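Local atomic coordinates of putative fructosamine-3-kinase (Thermobifida fusca YX, PDB entry 3F7W), a protein that is of unconfirmed function but, as a member of the fructosamine kinase family, probably acts as a kinase on fructosamine-type substrates. Residues G14-A19 with E35-T40. Residues are numbered along the deposited sequence; the frame is centred on the assembly and turned at random.
Sequences GREVAA and ELADGT. With EDO (1,2-ethanediol), chain E.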
ATOM      1  N   GLY A  14       9.578   4.073  25.515  1.00 32.23           N
ATOM      2  CA  GLY A  14      10.248   4.623  26.675  1.00 31.10           C
ATOM      3  C   GLY A  14       9.701   5.969  27.144  1.00 31.87           C
ATOM      4  O   GLY A  14      10.278   6.592  28.007  1.00 31.12           O
ATOM      5  N   ARG A  15       8.589   6.411  26.572  1.00 31.50           N
ATOM      6  CA  ARG A  15       8.031   7.728  26.868  1.00 30.78           C
ATOM      7  C   ARG A  15       6.758   7.595  27.712  1.00 30.27           C
ATOM      8  O   ARG A  15       5.993   6.648  27.541  1.00 29.06           O
ATOM      9  CB  ARG A  15       7.689   8.435  25.558  1.00 30.17           C
ATOM     10  CG  ARG A  15       8.876   8.675  24.617  1.00 32.36           C
ATOM     11  CD  ARG A  15       9.709   9.852  25.034  1.00 28.56           C
ATOM     12  NE  ARG A  15       8.963  11.100  24.871  1.00 32.18           N
ATOM     13  CZ  ARG A  15       8.880  11.816  23.749  1.00 31.72           C
ATOM     14  NH1 ARG A  15       9.518  11.441  22.648  1.00 34.56           N
ATOM     15  NH2 ARG A  15       8.152  12.933  23.723  1.00 38.41           N
ATOM     16  N   GLU A  16       6.527   8.562  28.590  1.00 30.63           N
ATOM     17  CA  GLU A  16       5.339   8.585  29.448  1.00 32.29           C
ATOM     18  C   GLU A  16       4.086   8.925  28.631  1.00 30.48           C
ATOM     19  O   GLU A  16       4.120   9.845  27.824  1.00 31.90           O
ATOM     20  CB  GLU A  16       5.538   9.603  30.575  1.00 34.16           C
ATOM     21  CG  GLU A  16       4.500   9.487  31.664  1.00 37.41           C
ATOM     22  CD  GLU A  16       4.596  10.580  32.746  1.00 39.13           C
ATOM     23  OE1 GLU A  16       5.550  11.388  32.738  1.00 43.36           O
ATOM     24  OE2 GLU A  16       3.677  10.624  33.589  1.00 47.39           O
ATOM     25  N   VAL A  17       2.999   8.167  28.825  1.00 32.05           N
ATOM     26  CA  VAL A  17       1.706   8.400  28.139  1.00 30.62           C
ATOM     27  C   VAL A  17       0.740   9.226  29.011  1.00 33.35           C
ATOM     28  O   VAL A  17       0.483   8.878  30.160  1.00 31.38           O
ATOM     29  CB  VAL A  17       1.062   7.067  27.706  1.00 32.37           C
ATOM     30  CG1 VAL A  17      -0.362   7.272  27.169  1.00 30.41           C
ATOM     31  CG2 VAL A  17       1.954   6.365  26.634  1.00 29.42           C
ATOM     32  N   ALA A  18       0.246  10.339  28.477  1.00 33.54           N
ATOM     33  CA  ALA A  18      -0.687  11.227  29.197  1.00 33.42           C
ATOM     34  C   ALA A  18      -2.159  10.931  28.865  1.00 34.02           C
ATOM     35  O   ALA A  18      -3.030  11.182  29.693  1.00 32.73           O
ATOM     36  CB  ALA A  18      -0.371  12.686  28.899  1.00 33.58           C
ATOM     37  N   ALA A  19      -2.441  10.388  27.685  1.00 33.34           N
ATOM     38  CA  ALA A  19      -3.823  10.150  27.267  1.00 33.08           C
ATOM     39  C   ALA A  19      -3.918   9.121  26.159  1.00 33.56           C
ATOM     40  O   ALA A  19      -2.972   8.962  25.361  1.00 31.48           O
ATOM     41  CB  ALA A  19      -4.483  11.478  26.821  1.00 32.78           C
ATOM     42  N   GLU A  35      -1.377  10.275  23.436  1.00 30.07           N
ATOM     43  CA  GLU A  35      -0.634  11.499  23.672  1.00 31.41           C
ATOM     44  C   GLU A  35       0.382  11.287  24.773  1.00 30.49           C
ATOM     45  O   GLU A  35       0.064  10.787  25.862  1.00 31.35           O
ATOM     46  CB  GLU A  35      -1.583  12.640  24.032  1.00 32.20           C
ATOM     47  CG  GLU A  35      -0.920  14.014  23.997  1.00 34.37           C
ATOM     48  CD  GLU A  35      -1.908  15.157  24.226  1.00 39.49           C
ATOM     49  OE1 GLU A  35      -2.882  15.259  23.456  1.00 44.30           O
ATOM     50  OE2 GLU A  35      -1.701  15.953  25.174  1.00 42.23           O
ATOM     51  N   LEU A  36       1.621  11.658  24.484  1.00 28.81           N
ATOM     52  CA  LEU A  36       2.710  11.541  25.448  1.00 28.64           C
ATOM     53  C   LEU A  36       2.677  12.721  26.402  1.00 31.44           C
ATOM     54  O   LEU A  36       1.963  13.697  26.158  1.00 29.47           O
ATOM     55  CB  LEU A  36       4.062  11.518  24.720  1.00 28.79           C
ATOM     56  CG  LEU A  36       4.228  10.406  23.676  1.00 27.39           C
ATOM     57  CD1 LEU A  36       5.669  10.429  23.130  1.00 26.21           C
ATOM     58  CD2 LEU A  36       3.900   9.035  24.257  1.00 23.47           C
ATOM     59  N   ALA A  37       3.500  12.647  27.446  1.00 32.06           N
ATOM     60  CA  ALA A  37       3.523  13.671  28.503  1.00 31.80           C
ATOM     61  C   ALA A  37       3.826  15.068  27.988  1.00 32.49           C
ATOM     62  O   ALA A  37       3.322  16.029  28.543  1.00 33.25           O
ATOM     63  CB  ALA A  37       4.499  13.294  29.609  1.00 31.62           C
ATOM     64  N   ASP A  38       4.646  15.189  26.947  1.00 30.55           N
ATOM     65  CA  ASP A  38       4.980  16.498  26.374  1.00 32.03           C
ATOM     66  C   ASP A  38       4.007  16.985  25.311  1.00 30.74           C
ATOM     67  O   ASP A  38       4.289  17.972  24.634  1.00 31.81           O
ATOM     68  CB  ASP A  38       6.417  16.511  25.824  1.00 32.96           C
ATOM     69  CG  ASP A  38       6.562  15.801  24.473  1.00 37.49           C
ATOM     70  OD1 ASP A  38       5.640  15.064  24.026  1.00 35.75           O
ATOM     71  OD2 ASP A  38       7.637  15.990  23.856  1.00 39.58           O
ATOM     72  N   GLY A  39       2.884  16.277  25.129  1.00 30.79           N
ATOM     73  CA  GLY A  39       1.910  16.644  24.109  1.00 29.52           C
ATOM     74  C   GLY A  39       2.073  15.922  22.787  1.00 29.86           C
ATOM     75  O   GLY A  39       1.199  16.022  21.930  1.00 31.45           O
ATOM     76  N   THR A  40       3.183  15.199  22.586  1.00 31.58           N
ATOM     77  CA  THR A  40       3.415  14.524  21.297  1.00 31.78           C
ATOM     78  C   THR A  40       2.312  13.497  21.025  1.00 29.92           C
ATOM     79  O   THR A  40       2.078  12.613  21.853  1.00 30.26           O
ATOM     80  CB  THR A  40       4.756  13.768  21.262  1.00 31.32           C
ATOM     81  OG1 THR A  40       5.825  14.660  21.566  1.00 32.66           O
ATOM     82  CG2 THR A  40       5.006  13.109  19.883  1.00 30.77           C
TER
HETATM   83  C1  EDO E 291       8.587  13.780  19.366  1.00 51.89           C
HETATM   84  O1  EDO E 291       8.220  13.551  20.719  1.00 46.05           O
HETATM   85  C2  EDO E 291      10.017  13.346  19.067  1.00 48.55           C
HETATM   86  O2  EDO E 291      10.821  13.275  20.235  1.00 39.53           O
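R15 folds its guanidinium over L36 so that methyl CD1 of the leucine sits against the centre of one face of the planar group, 3.6 Å from CZ. The arginine chain bends at both chi2 (-79°) and chi3 (-68°), which turns the cation back across the leucine instead of letting it run on past it. The other methyl, CD2, lies 4.1 Å from V17 CG2. At the edge of the guanidinium, NH2 makes a salt bridge to D38 OD2 at 3.1 Å, the two planes standing 88° apart. NH1 is given to both oxygens of a bound 1,2-ethanediol, probably from the crystallisation liquor, whose O1 also accepts from NH2 and donates to T40 OG1. Replacing L36 by an alanine would probably open a gap against the guanidinium and beside V17 CG2, leaving the arginine freer to swing off its carboxylate. The backbones that carry these side chains exemplify a classic beta bulge in an antiparallel pair, where strands 17-26 and 29-36 form a hairpin at one edge of a five-stranded antiparallel sheet, consistent with the N-terminal lobe of a kinase-like fold. A18 and A19 both face E35, whose carbonyl oxygen takes two bonds, from A18 N at 2.7 Å and from A19 N at 3.1 Å. E35 N returns a bond to A19 O, and beyond the bulge A37 N reaches E16 O at 2.9 Å. D38 is presented by a type I turn, L36 to G39, and its OD1 receives T40 N at 2.9 Å, an Asx turn that restrains the carboxylate. On its strand, V17 packs against A6, V9 and T10 of helix 3-13; in the connection from that helix, R15 N and O bond to the hydroxyls of T13 and T10.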